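Local coordinates for Tll1590 protein (Thermosynechococcus elongatus, PDB 6LDQ), which belongs to the glycosyltransferase 4-like family of the GT-B clan and folds as a Rossmann-like alpha/beta domain, at residues Gln6-Ile11 and Tyr106-Thr111; Asn128-His133 and Asn166-Ile171; Val170-Pro175 and Gly189-Ile194. All blocks are in the same frame, centred on the assembly; numbering follows the deposited sequence.

The three contacts are parallel strand pairings in one sheet, taken from its middle to an outer edge: 8-11 with 108-112, 130-134 with 169-172, and 169-172 with 191-193. Contact 1 and contact 2, with centres 10 Å apart, are bridged by the pairing of 108-112 with 130-134, where N of Q130 meets O of P107 at 2.8 Å and T111 OG1 lies 2.8 Å from W131 NE1, a probable hydrogen bond. Contact 2 and contact 3 share V170 and I171, their centres 12 Å apart. A thiocyanate ion, probably from the crystallisation liquor, lies about 3 Å from the H133 side chain and about 4 Å from that of V170, between nearest atoms.

Contact 1 of 3, residues Gln6-Ile11 and Tyr106-Thr111; sequences QPIALI and YPLIHT
Three backbone hydrogen bonds join A9 and I11 to L108 and H110 in the parallel part of the sheet of this Rossmann-like fold, near its middle. A9 N reaches L108 O at 3.2 Å, A9 O accepts from H110 N at 2.8 Å, and I11 N donates to H110 O at 2.9 Å. The carbonyl of P7 is different: it is buried without a hydrogen-bonding partner in the model and meets CH groups, among them Y106 CA at 3.3 Å. Next to it Y106 CG stands anti to its carbonyl carbon (chi1 -53°), and chi2 of -73° turns a ring face to A9. The methyl CB of A9 sits over the ring centre, 3.6 Å above the plane, a CH-pi contact that suits a side chain this small, while Y106 OH bonds D48. On the same face I11 and I109 are branched apolar chains packed beneath F97 of helix 90-104. On the other, I8 and L108 lie side by side under Y211 of helix 200-216, and L10 faces helix 32-42. At the entry to the strands the two rigid proline rings cross at about a right angle, with P7 CD 3.6 Å from P107 CD.

Contact 2 of 3, residues Asn128-His133 and Asn166-Ile171; sequences NFQWLH and NADCVI
The W131 indole carries A167 on one face: the alanine CB lies 3.7 Å above the ring plane, displaced from the centre toward the rim, in a CH-pi contact with the six-membered ring. The backbone shares in it, since W131 CE3 comes within 3.5 Å of A167 CA. Anti placement of CG to the backbone N (chi1 177°) starts the indole on this course, and W131 NE1 is hydrogen-bonded to T111 on the next strand. A167 is where the chain leaves helix 153-166, and its small side chain suits a turn laid so closely against a large flat ring; I163 of that helix also packs on W131. The second flat group is the D168 carboxylate. Its OD2 takes the W131 N-H at 2.7 Å on the anti lone pair, nearly straight at 175°. In return D168 N gives W131 O a more bent bond of 2.9 Å (134° at the hydrogen), and C169 N adds a weak one at 3.5 Å. An aspartate suits this place because its short side chain does what a strand carbonyl would do before regular pairing begins.

Regular pairing then takes over: H133 N donates to C169 O at 2.9 Å, and I171 N to H133 O at a short 2.6 Å. L132 and C169 share one face, where L132 CD2 also reaches I171 CD1 at 4.0 Å, branched apolar chains covered by L214 and M207 of helix 200-216. H133 and V170 share the other face, against helix 153-166. Two parallel neighbouring strands joined through a helix on one face make a beta-alpha-beta connection, the building unit of the Rossmann-like domains of GT-B proteins.

Contact 3 of 3, residues Val170-Pro175 and Gly189-Ile194; sequences VIVTSP and GQTRLI
V170 through V172 run parallel to T191 through L193, the short strand axes inclined by 36°, and four backbone hydrogen bonds alternate across them, from V170 N to Q190 O at 2.8 Å through R192 N to V170 O and V172 N to R192 O, ending with I194 N to V172 O at 3.0 Å. On the face turned to helix 175-185, V172 CG1 meets T191 CG2 at 4.1 Å, a beta-branched pair suited to extended chain. The other branch, V172 CG2, is wedged between its own backbone N and carbonyl carbon and touches R192 O at 3.4 Å. T191 is polar as well as branched: while its methyl packs, its OG1 bonds E178 on that helix.

L193 reaches farther. CG stands anti to the backbone N (chi1 -176°) and chi2 of 63° then turns CD1 to 3.7 Å from S174 N, with P175 CD also beside it; a leucine is long enough to reach from the edge strand to the start of helix 175-185. S174 is the N-cap there, its OG weakly bonded to E177 N, and P175 suits a first helical turn. Toward helix 200-216, the side chains of I171 and I194 cross obliquely, with I171 CG2 3.7 Å from I194 CG1, both beside M207. Strand 169-172, helix 175-185 and strand 191-193 thus form a beta-alpha-beta unit, the last one at this edge of the Rossmann-like sheet.

Contact 1 of 3, residues Gln6-Ile11 and Tyr106-Thr111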
ATOM      1  N   GLN A   6     -14.424  -7.682   0.006  1.00 27.22           N
ATOM      2  CA  GLN A   6     -13.908  -7.910   1.374  1.00 28.74           C
ATOM      3  C   GLN A   6     -12.432  -7.809   1.694  1.00 32.95           C
ATOM      4  O   GLN A   6     -12.005  -6.673   1.900  1.00 37.38           O
ATOM      5  CB  GLN A   6     -14.782  -8.706   2.345  1.00 30.00           C
ATOM      6  CG  GLN A   6     -14.894 -10.210   2.185  1.00 30.00           C
ATOM      7  CD  GLN A   6     -15.844 -10.708   3.257  1.00 30.00           C
ATOM      8  OE1 GLN A   6     -16.535  -9.924   3.866  1.00 30.00           O
ATOM      9  NE2 GLN A   6     -15.899 -12.003   3.510  1.00 30.00           N
ATOM     10  N   PRO A   7     -11.650  -8.898   1.681  1.00 26.82           N
ATOM     11  CA  PRO A   7     -10.383  -8.868   2.332  1.00 21.33           C
ATOM     12  C   PRO A   7      -9.483  -7.893   1.578  1.00 22.98           C
ATOM     13  O   PRO A   7      -9.291  -8.124   0.453  1.00 25.67           O
ATOM     14  CB  PRO A   7      -9.955 -10.336   2.314  1.00 24.27           C
ATOM     15  CG  PRO A   7     -10.595 -10.871   1.080  1.00 22.98           C
ATOM     16  CD  PRO A   7     -11.808 -10.013   0.794  1.00 24.55           C
ATOM     17  N   ILE A   8      -9.101  -6.795   2.215  1.00 18.72           N
ATOM     18  CA  ILE A   8      -8.181  -5.843   1.542  1.00 21.08           C
ATOM     19  C   ILE A   8      -6.844  -5.868   2.278  1.00 16.91           C
ATOM     20  O   ILE A   8      -6.839  -6.090   3.427  1.00 15.81           O
ATOM     21  CB  ILE A   8      -8.740  -4.419   1.459  1.00 17.38           C
ATOM     22  CG1 ILE A   8      -8.805  -3.742   2.816  1.00 15.05           C
ATOM     23  CG2 ILE A   8     -10.030  -4.321   0.687  1.00 22.31           C
ATOM     24  CD1 ILE A   8      -9.225  -2.337   2.707  1.00 24.11           C
ATOM     25  N   ALA A   9      -5.774  -5.667   1.542  1.00 14.90           N
ATOM     26  CA  ALA A   9      -4.431  -5.640   2.085  1.00 15.95           C
ATOM     27  C   ALA A   9      -3.858  -4.254   1.872  1.00 16.10           C
ATOM     28  O   ALA A   9      -3.916  -3.721   0.756  1.00 18.84           O
ATOM     29  CB  ALA A   9      -3.535  -6.697   1.430  1.00 17.01           C
ATOM     30  N   LEU A  10      -3.340  -3.668   2.947  1.00 15.87           N
ATOM     31  CA  LEU A  10      -2.493  -2.485   2.865  1.00 17.73           C
ATOM     32  C   LEU A  10      -1.055  -2.950   3.064  1.00 16.20           C
ATOM     33  O   LEU A  10      -0.785  -3.837   3.884  1.00 15.78           O
ATOM     34  CB  LEU A  10      -2.873  -1.436   3.918  1.00 16.79           C
ATOM     35  CG  LEU A  10      -4.052  -0.468   3.673  1.00 17.35           C
ATOM     36  CD1 LEU A  10      -5.298  -1.138   3.141  1.00 21.36           C
ATOM     37  CD2 LEU A  10      -4.354   0.347   4.929  1.00 18.49           C
ATOM     38  N   ILE A  11      -0.138  -2.387   2.290  1.00 14.03           N
ATOM     39  CA  ILE A  11       1.259  -2.795   2.359  1.00 13.14           C
ATOM     40  C   ILE A  11       2.124  -1.565   2.589  1.00 16.82           C
ATOM     41  O   ILE A  11       2.029  -0.592   1.835  1.00 14.72           O
ATOM     42  CB  ILE A  11       1.712  -3.520   1.080  1.00 18.74           C
ATOM     43  CG1 ILE A  11       1.006  -4.862   0.950  1.00 15.49           C
ATOM     44  CG2 ILE A  11       3.222  -3.751   1.107  1.00 13.83           C
ATOM     45  CD1 ILE A  11       1.164  -5.467  -0.408  1.00 19.19           C
ATOM     46  N   TYR A 106      -6.958 -11.214  -1.710  1.00 19.29           N
ATOM     47  CA  TYR A 106      -7.279  -9.783  -1.636  1.00 18.89           C
ATOM     48  C   TYR A 106      -7.689  -9.153  -2.963  1.00 19.00           C
ATOM     49  O   TYR A 106      -6.846  -8.995  -3.864  1.00 20.17           O
ATOM     50  CB  TYR A 106      -6.082  -9.013  -1.069  1.00 18.50           C
ATOM     51  CG  TYR A 106      -5.565  -9.558   0.245  1.00 15.31           C
ATOM     52  CD1 TYR A 106      -6.274  -9.381   1.423  1.00 16.13           C
ATOM     53  CD2 TYR A 106      -4.379 -10.270   0.299  1.00 15.39           C
ATOM     54  CE1 TYR A 106      -5.808  -9.885   2.634  1.00 13.51           C
ATOM     55  CE2 TYR A 106      -3.895 -10.779   1.500  1.00 15.52           C
ATOM     56  CZ  TYR A 106      -4.604 -10.585   2.664  1.00 14.76           C
ATOM     57  OH  TYR A 106      -4.128 -11.102   3.849  1.00 15.72           O
ATOM     58  N   PRO A 107      -8.966  -8.755  -3.118  1.00 17.37           N
ATOM     59  CA  PRO A 107      -9.383  -8.072  -4.357  1.00 18.83           C
ATOM     60  C   PRO A 107      -8.849  -6.661  -4.484  1.00 15.45           C
ATOM     61  O   PRO A 107      -8.923  -6.082  -5.570  1.00 18.19           O
ATOM     62  CB  PRO A 107     -10.924  -8.056  -4.258  1.00 19.03           C
ATOM     63  CG  PRO A 107     -11.228  -8.269  -2.786  1.00 22.92           C
ATOM     64  CD  PRO A 107     -10.134  -9.196  -2.318  1.00 19.85           C
ATOM     65  N   LEU A 108      -8.399  -6.064  -3.398  1.00 18.23           N
ATOM     66  CA  LEU A 108      -7.825  -4.731  -3.424  1.00 18.58           C
ATOM     67  C   LEU A 108      -6.560  -4.777  -2.590  1.00 21.71           C
ATOM     68  O   LEU A 108      -6.526  -5.385  -1.512  1.00 17.13           O
ATOM     69  CB  LEU A 108      -8.792  -3.673  -2.877  1.00 15.06           C
ATOM     70  CG  LEU A 108      -8.423  -2.186  -2.867  1.00 16.26           C
ATOM     71  CD1 LEU A 108      -9.706  -1.358  -3.094  1.00 19.06           C
ATOM     72  CD2 LEU A 108      -7.784  -1.801  -1.539  1.00 13.86           C
ATOM     73  N   ILE A 109      -5.511  -4.171  -3.114  1.00 16.64           N
ATOM     74  CA  ILE A 109      -4.254  -4.042  -2.401  1.00 15.59           C
ATOM     75  C   ILE A 109      -3.836  -2.587  -2.503  1.00 15.80           C
ATOM     76  O   ILE A 109      -3.771  -2.045  -3.608  1.00 18.41           O
ATOM     77  CB  ILE A 109      -3.165  -4.962  -2.983  1.00 17.79           C
ATOM     78  CG1 ILE A 109      -3.614  -6.431  -2.955  1.00 19.14           C
ATOM     79  CG2 ILE A 109      -1.884  -4.781  -2.203  1.00 17.36           C
ATOM     80  CD1 ILE A 109      -2.461  -7.422  -3.231  1.00 18.82           C
ATOM     81  N   HIS A 110      -3.559  -1.960  -1.360  1.00 17.14           N
ATOM     82  CA  HIS A 110      -3.226  -0.536  -1.293  1.00 17.54           C
ATOM     83  C   HIS A 110      -1.808  -0.413  -0.751  1.00 17.55           C
ATOM     84  O   HIS A 110      -1.563  -0.695   0.424  1.00 17.37           O
ATOM     85  CB  HIS A 110      -4.239   0.226  -0.430  1.00 20.15           C
ATOM     86  CG  HIS A 110      -3.996   1.707  -0.357  1.00 17.59           C
ATOM     87  ND1 HIS A 110      -4.832   2.562   0.334  1.00 17.09           N
ATOM     88  CD2 HIS A 110      -3.006   2.481  -0.871  1.00 16.84           C
ATOM     89  CE1 HIS A 110      -4.373   3.799   0.235  1.00 22.01           C
ATOM     90  NE2 HIS A 110      -3.269   3.778  -0.495  1.00 18.97           N
ATOM     91  N   THR A 111      -0.883   0.014  -1.612  1.00 16.32           N
ATOM     92  CA  THR A 111       0.543   0.074  -1.329  1.00 17.49           C
ATOM     93  C   THR A 111       0.948   1.482  -0.900  1.00 14.00           C
ATOM     94  O   THR A 111       0.334   2.469  -1.312  1.00 14.08           O
ATOM     95  CB  THR A 111       1.329  -0.352  -2.571  1.00 10.29           C
ATOM     96  OG1 THR A 111       0.869   0.370  -3.716  1.00 14.75           O
ATOM     97  CG2 THR A 111       1.088  -1.816  -2.826  1.00 18.27           C
TER

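Contact 2 of 3, residues Asn128-His133 and Asn166-Ile171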
ATOM      1  N   ASN A 128      -4.949 -10.238 -10.838  1.00 29.60           N
ATOM      2  CA  ASN A 128      -5.954  -9.222 -11.149  1.00 28.95           C
ATOM      3  C   ASN A 128      -6.565  -8.738  -9.842  1.00 26.62           C
ATOM      4  O   ASN A 128      -7.374  -9.440  -9.232  1.00 24.47           O
ATOM      5  CB  ASN A 128      -7.044  -9.775 -12.071  1.00 25.12           C
ATOM      6  CG  ASN A 128      -6.539 -10.043 -13.477  1.00 33.18           C
ATOM      7  OD1 ASN A 128      -5.614  -9.382 -13.954  1.00 38.08           O
ATOM      8  ND2 ASN A 128      -7.135 -11.028 -14.143  1.00 34.19           N
ATOM      9  N   PHE A 129      -6.183  -7.538  -9.422  1.00 24.74           N
ATOM     10  CA  PHE A 129      -6.751  -6.901  -8.247  1.00 23.33           C
ATOM     11  C   PHE A 129      -6.823  -5.401  -8.490  1.00 25.88           C
ATOM     12  O   PHE A 129      -6.182  -4.867  -9.401  1.00 23.80           O
ATOM     13  CB  PHE A 129      -5.937  -7.218  -6.977  1.00 24.04           C
ATOM     14  CG  PHE A 129      -4.475  -6.842  -7.063  1.00 23.23           C
ATOM     15  CD1 PHE A 129      -3.546  -7.731  -7.570  1.00 20.75           C
ATOM     16  CD2 PHE A 129      -4.032  -5.607  -6.612  1.00 20.59           C
ATOM     17  CE1 PHE A 129      -2.180  -7.388  -7.655  1.00 23.74           C
ATOM     18  CE2 PHE A 129      -2.677  -5.263  -6.676  1.00 24.45           C
ATOM     19  CZ  PHE A 129      -1.747  -6.165  -7.201  1.00 19.18           C
ATOM     20  N   GLN A 130      -7.634  -4.723  -7.678  1.00 26.43           N
ATOM     21  CA  GLN A 130      -7.667  -3.267  -7.693  1.00 23.00           C
ATOM     22  C   GLN A 130      -6.473  -2.762  -6.902  1.00 22.38           C
ATOM     23  O   GLN A 130      -6.349  -3.060  -5.713  1.00 20.32           O
ATOM     24  CB  GLN A 130      -8.971  -2.744  -7.093  1.00 24.48           C
ATOM     25  CG  GLN A 130     -10.224  -3.386  -7.667  1.00 29.63           C
ATOM     26  CD  GLN A 130     -10.272  -3.310  -9.178  1.00 33.44           C
ATOM     27  OE1 GLN A 130     -10.042  -2.252  -9.761  1.00 30.75           O
ATOM     28  NE2 GLN A 130     -10.560  -4.440  -9.821  1.00 37.04           N
ATOM     29  N   TRP A 131      -5.591  -2.006  -7.555  1.00 23.22           N
ATOM     30  CA  TRP A 131      -4.332  -1.586  -6.951  1.00 20.75           C
ATOM     31  C   TRP A 131      -4.355  -0.074  -6.763  1.00 22.52           C
ATOM     32  O   TRP A 131      -4.410   0.678  -7.744  1.00 19.68           O
ATOM     33  CB  TRP A 131      -3.146  -2.020  -7.816  1.00 19.35           C
ATOM     34  CG  TRP A 131      -1.803  -1.579  -7.310  1.00 19.61           C
ATOM     35  CD1 TRP A 131      -1.456  -1.307  -6.017  1.00 18.54           C
ATOM     36  CD2 TRP A 131      -0.618  -1.375  -8.093  1.00 19.73           C
ATOM     37  NE1 TRP A 131      -0.134  -0.931  -5.949  1.00 19.31           N
ATOM     38  CE2 TRP A 131       0.403  -0.971  -7.211  1.00 21.34           C
ATOM     39  CE3 TRP A 131      -0.323  -1.493  -9.456  1.00 23.07           C
ATOM     40  CZ2 TRP A 131       1.701  -0.683  -7.648  1.00 15.15           C
ATOM     41  CZ3 TRP A 131       0.975  -1.184  -9.887  1.00 18.58           C
ATOM     42  CH2 TRP A 131       1.951  -0.785  -8.984  1.00 14.56           C
ATOM     43  N   LEU A 132      -4.332   0.368  -5.511  1.00 20.12           N
ATOM     44  CA  LEU A 132      -4.191   1.782  -5.207  1.00 20.59           C
ATOM     45  C   LEU A 132      -2.835   2.020  -4.572  1.00 18.14           C
ATOM     46  O   LEU A 132      -2.333   1.187  -3.819  1.00 18.95           O
ATOM     47  CB  LEU A 132      -5.266   2.284  -4.248  1.00 21.10           C
ATOM     48  CG  LEU A 132      -6.679   2.268  -4.808  1.00 18.84           C
ATOM     49  CD1 LEU A 132      -7.317   0.982  -4.329  1.00 18.44           C
ATOM     50  CD2 LEU A 132      -7.464   3.503  -4.377  1.00 19.93           C
ATOM     51  N   HIS A 133      -2.264   3.184  -4.847  1.00 19.73           N
ATOM     52  CA  HIS A 133      -0.970   3.501  -4.278  1.00 15.21           C
ATOM     53  C   HIS A 133      -0.966   4.920  -3.743  1.00 15.16           C
ATOM     54  O   HIS A 133      -1.410   5.846  -4.425  1.00 16.47           O
ATOM     55  CB  HIS A 133       0.147   3.329  -5.286  1.00 15.93           C
ATOM     56  CG  HIS A 133       1.481   3.403  -4.642  1.00 17.23           C
ATOM     57  ND1 HIS A 133       2.211   2.288  -4.312  1.00 18.70           N
ATOM     58  CD2 HIS A 133       2.145   4.453  -4.119  1.00 24.19           C
ATOM     59  CE1 HIS A 133       3.322   2.660  -3.700  1.00 19.53           C
ATOM     60  NE2 HIS A 133       3.313   3.972  -3.584  1.00 21.80           N
ATOM     61  N   ASN A 166       0.450   1.803 -14.185  1.00 19.85           N
ATOM     62  CA  ASN A 166      -0.273   0.547 -14.078  1.00 18.62           C
ATOM     63  C   ASN A 166      -1.207   0.454 -12.884  1.00 19.50           C
ATOM     64  O   ASN A 166      -2.068  -0.435 -12.870  1.00 19.58           O
ATOM     65  CB  ASN A 166       0.714  -0.631 -14.023  1.00 19.62           C
ATOM     66  CG  ASN A 166       1.386  -0.880 -15.349  1.00 22.80           C
ATOM     67  OD1 ASN A 166       0.882  -1.640 -16.177  1.00 31.53           O
ATOM     68  ND2 ASN A 166       2.539  -0.242 -15.562  1.00 20.22           N
ATOM     69  N   ALA A 167      -1.062   1.318 -11.886  1.00 17.52           N
ATOM     70  CA  ALA A 167      -1.985   1.301 -10.762  1.00 18.23           C
ATOM     71  C   ALA A 167      -3.321   1.909 -11.172  1.00 19.97           C
ATOM     72  O   ALA A 167      -3.397   2.771 -12.052  1.00 17.68           O
ATOM     73  CB  ALA A 167      -1.398   2.060  -9.574  1.00 20.23           C
ATOM     74  N   ASP A 168      -4.392   1.448 -10.529  1.00 15.62           N
ATOM     75  CA  ASP A 168      -5.696   2.013 -10.847  1.00 20.53           C
ATOM     76  C   ASP A 168      -5.812   3.440 -10.341  1.00 20.58           C
ATOM     77  O   ASP A 168      -6.407   4.290 -11.011  1.00 23.67           O
ATOM     78  CB  ASP A 168      -6.804   1.129 -10.282  1.00 17.62           C
ATOM     79  CG  ASP A 168      -6.718  -0.271 -10.814  1.00 20.33           C
ATOM     80  OD1 ASP A 168      -7.024  -0.469 -12.010  1.00 26.25           O
ATOM     81  OD2 ASP A 168      -6.275  -1.159 -10.064  1.00 26.85           O
ATOM     82  N   CYS A 169      -5.234   3.733  -9.179  1.00 21.66           N
ATOM     83  CA  CYS A 169      -5.262   5.102  -8.686  1.00 22.23           C
ATOM     84  C   CYS A 169      -4.095   5.379  -7.749  1.00 22.27           C
ATOM     85  O   CYS A 169      -3.805   4.584  -6.855  1.00 19.76           O
ATOM     86  CB  CYS A 169      -6.575   5.413  -7.964  1.00 21.38           C
ATOM     87  SG  CYS A 169      -6.605   7.072  -7.318  1.00 29.05           S
ATOM     88  N   VAL A 170      -3.464   6.542  -7.931  1.00 17.76           N
ATOM     89  CA  VAL A 170      -2.362   6.970  -7.079  1.00 18.38           C
ATOM     90  C   VAL A 170      -2.803   8.152  -6.224  1.00 18.22           C
ATOM     91  O   VAL A 170      -3.226   9.183  -6.755  1.00 22.73           O
ATOM     92  CB  VAL A 170      -1.121   7.339  -7.903  1.00 21.19           C
ATOM     93  CG1 VAL A 170      -0.062   7.894  -6.974  1.00 19.20           C
ATOM     94  CG2 VAL A 170      -0.619   6.125  -8.635  1.00 16.14           C
ATOM     95  N   ILE A 171      -2.654   8.019  -4.913  1.00 19.46           N
ATOM     96  CA  ILE A 171      -3.079   9.032  -3.955  1.00 17.16           C
ATOM     97  C   ILE A 171      -1.902   9.951  -3.631  1.00 18.63           C
ATOM     98  O   ILE A 171      -0.790   9.488  -3.336  1.00 19.76           O
ATOM     99  CB  ILE A 171      -3.649   8.360  -2.688  1.00 16.64           C
ATOM    100  CG1 ILE A 171      -5.007   7.728  -3.021  1.00 18.70           C
ATOM    101  CG2 ILE A 171      -3.802   9.383  -1.558  1.00 16.91           C
ATOM    102  CD1 ILE A 171      -5.148   6.272  -2.660  1.00 25.05           C
TER

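Contact 3 of 3, residues Val170-Pro175 and Gly189-Ile194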
ATOM      1  N   VAL A 170      -3.464   6.542  -7.931  1.00 17.76           N
ATOM      2  CA  VAL A 170      -2.362   6.970  -7.079  1.00 18.38           C
ATOM      3  C   VAL A 170      -2.803   8.152  -6.224  1.00 18.22           C
ATOM      4  O   VAL A 170      -3.226   9.183  -6.755  1.00 22.73           O
ATOM      5  CB  VAL A 170      -1.121   7.339  -7.903  1.00 21.19           C
ATOM      6  CG1 VAL A 170      -0.062   7.894  -6.974  1.00 19.20           C
ATOM      7  CG2 VAL A 170      -0.619   6.125  -8.635  1.00 16.14           C
ATOM      8  N   ILE A 171      -2.654   8.019  -4.913  1.00 19.46           N
ATOM      9  CA  ILE A 171      -3.079   9.032  -3.955  1.00 17.16           C
ATOM     10  C   ILE A 171      -1.902   9.951  -3.631  1.00 18.63           C
ATOM     11  O   ILE A 171      -0.790   9.488  -3.336  1.00 19.76           O
ATOM     12  CB  ILE A 171      -3.649   8.360  -2.688  1.00 16.64           C
ATOM     13  CG1 ILE A 171      -5.007   7.728  -3.021  1.00 18.70           C
ATOM     14  CG2 ILE A 171      -3.802   9.383  -1.558  1.00 16.91           C
ATOM     15  CD1 ILE A 171      -5.148   6.272  -2.660  1.00 25.05           C
ATOM     16  N   VAL A 172      -2.126  11.261  -3.750  1.00 20.42           N
ATOM     17  CA  VAL A 172      -1.168  12.273  -3.320  1.00 16.76           C
ATOM     18  C   VAL A 172      -1.704  12.939  -2.065  1.00 17.32           C
ATOM     19  O   VAL A 172      -2.923  13.048  -1.872  1.00 22.80           O
ATOM     20  CB  VAL A 172      -0.921  13.313  -4.432  1.00 17.54           C
ATOM     21  CG1 VAL A 172      -0.139  12.678  -5.579  1.00 16.38           C
ATOM     22  CG2 VAL A 172      -2.246  13.863  -4.931  1.00 17.90           C
ATOM     23  N   THR A 173      -0.805  13.389  -1.202  1.00 14.80           N
ATOM     24  CA  THR A 173      -1.234  13.922   0.087  1.00 20.79           C
ATOM     25  C   THR A 173      -1.171  15.440   0.165  1.00 21.03           C
ATOM     26  O   THR A 173      -1.524  16.005   1.199  1.00 20.03           O
ATOM     27  CB  THR A 173      -0.419  13.302   1.236  1.00 21.71           C
ATOM     28  OG1 THR A 173       0.918  13.805   1.221  1.00 27.99           O
ATOM     29  CG2 THR A 173      -0.381  11.787   1.113  1.00 21.80           C
ATOM     30  N   SER A 174      -0.749  16.115  -0.900  1.00 23.68           N
ATOM     31  CA  SER A 174      -0.769  17.571  -0.930  1.00 23.41           C
ATOM     32  C   SER A 174      -0.623  18.015  -2.372  1.00 22.84           C
ATOM     33  O   SER A 174      -0.072  17.271  -3.193  1.00 20.58           O
ATOM     34  CB  SER A 174       0.356  18.168  -0.075  1.00 28.38           C
ATOM     35  OG  SER A 174       1.625  17.769  -0.558  1.00 25.28           O
ATOM     36  N   PRO A 175      -1.116  19.199  -2.722  1.00 23.61           N
ATOM     37  CA  PRO A 175      -0.880  19.692  -4.084  1.00 24.03           C
ATOM     38  C   PRO A 175       0.591  19.784  -4.423  1.00 21.68           C
ATOM     39  O   PRO A 175       0.970  19.519  -5.569  1.00 17.29           O
ATOM     40  CB  PRO A 175      -1.556  21.066  -4.065  1.00 30.74           C
ATOM     41  CG  PRO A 175      -2.667  20.878  -3.074  1.00 27.03           C
ATOM     42  CD  PRO A 175      -2.024  20.091  -1.977  1.00 24.63           C
ATOM     43  N   GLY A 189      -1.177   8.445 -15.441  1.00 22.33           N
ATOM     44  CA  GLY A 189      -1.904   7.869 -14.326  1.00 18.77           C
ATOM     45  C   GLY A 189      -2.971   8.792 -13.757  1.00 23.27           C
ATOM     46  O   GLY A 189      -3.061   9.981 -14.078  1.00 20.11           O
ATOM     47  N   GLN A 190      -3.800   8.216 -12.886  1.00 20.08           N
ATOM     48  CA  GLN A 190      -4.846   8.948 -12.183  1.00 19.50           C
ATOM     49  C   GLN A 190      -4.386   9.209 -10.754  1.00 20.35           C
ATOM     50  O   GLN A 190      -4.102   8.267 -10.010  1.00 29.82           O
ATOM     51  CB  GLN A 190      -6.165   8.173 -12.191  1.00 28.49           C
ATOM     52  CG  GLN A 190      -7.410   9.060 -12.381  1.00 34.56           C
ATOM     53  CD  GLN A 190      -8.694   8.389 -11.914  1.00 43.86           C
ATOM     54  OE1 GLN A 190      -8.673   7.258 -11.423  1.00 42.50           O
ATOM     55  NE2 GLN A 190      -9.821   9.088 -12.065  1.00 41.64           N
ATOM     56  N   THR A 191      -4.284  10.482 -10.384  1.00 21.14           N
ATOM     57  CA  THR A 191      -3.972  10.890  -9.024  1.00 17.89           C
ATOM     58  C   THR A 191      -5.221  11.460  -8.361  1.00 22.07           C
ATOM     59  O   THR A 191      -6.065  12.074  -9.019  1.00 27.27           O
ATOM     60  CB  THR A 191      -2.836  11.924  -8.989  1.00 22.55           C
ATOM     61  OG1 THR A 191      -3.036  12.907 -10.020  1.00 26.55           O
ATOM     62  CG2 THR A 191      -1.461  11.241  -9.206  1.00 23.61           C
ATOM     63  N   ARG A 192      -5.334  11.254  -7.052  1.00 18.81           N
ATOM     64  CA  ARG A 192      -6.431  11.811  -6.271  1.00 24.03           C
ATOM     65  C   ARG A 192      -5.862  12.410  -4.997  1.00 20.13           C
ATOM     66  O   ARG A 192      -4.925  11.855  -4.418  1.00 18.34           O
ATOM     67  CB  ARG A 192      -7.471  10.741  -5.926  1.00 22.21           C
ATOM     68  CG  ARG A 192      -8.181  10.182  -7.133  1.00 26.71           C
ATOM     69  CD  ARG A 192      -9.486  10.922  -7.383  1.00 38.19           C
ATOM     70  NE  ARG A 192      -9.862  10.886  -8.795  1.00 45.39           N
ATOM     71  CZ  ARG A 192     -11.009  11.357  -9.272  1.00 44.38           C
ATOM     72  NH1 ARG A 192     -11.905  11.901  -8.450  1.00 51.30           N
ATOM     73  NH2 ARG A 192     -11.264  11.280 -10.572  1.00 51.13           N
ATOM     74  N   LEU A 193      -6.441  13.528  -4.561  1.00 16.65           N
ATOM     75  CA  LEU A 193      -5.960  14.254  -3.390  1.00 17.46           C
ATOM     76  C   LEU A 193      -6.651  13.713  -2.153  1.00 20.93           C
ATOM     77  O   LEU A 193      -7.863  13.884  -1.994  1.00 21.50           O
ATOM     78  CB  LEU A 193      -6.218  15.753  -3.517  1.00 21.02           C
ATOM     79  CG  LEU A 193      -5.656  16.586  -2.369  1.00 21.84           C
ATOM     80  CD1 LEU A 193      -4.114  16.473  -2.332  1.00 20.51           C
ATOM     81  CD2 LEU A 193      -6.064  18.045  -2.511  1.00 23.88           C
ATOM     82  N   ILE A 194      -5.886  13.078  -1.277  1.00 18.83           N
ATOM     83  CA  ILE A 194      -6.334  12.745   0.068  1.00 23.03           C
ATOM     84  C   ILE A 194      -5.325  13.327   1.048  1.00 21.18           C
ATOM     85  O   ILE A 194      -4.246  12.766   1.253  1.00 26.26           O
ATOM     86  CB  ILE A 194      -6.495  11.228   0.259  1.00 20.29           C
ATOM     87  CG1 ILE A 194      -7.237  10.612  -0.928  1.00 22.94           C
ATOM     88  CG2 ILE A 194      -7.216  10.931   1.571  1.00 27.40           C
ATOM     89  CD1 ILE A 194      -8.676  11.055  -1.071  1.00 26.05           C
TER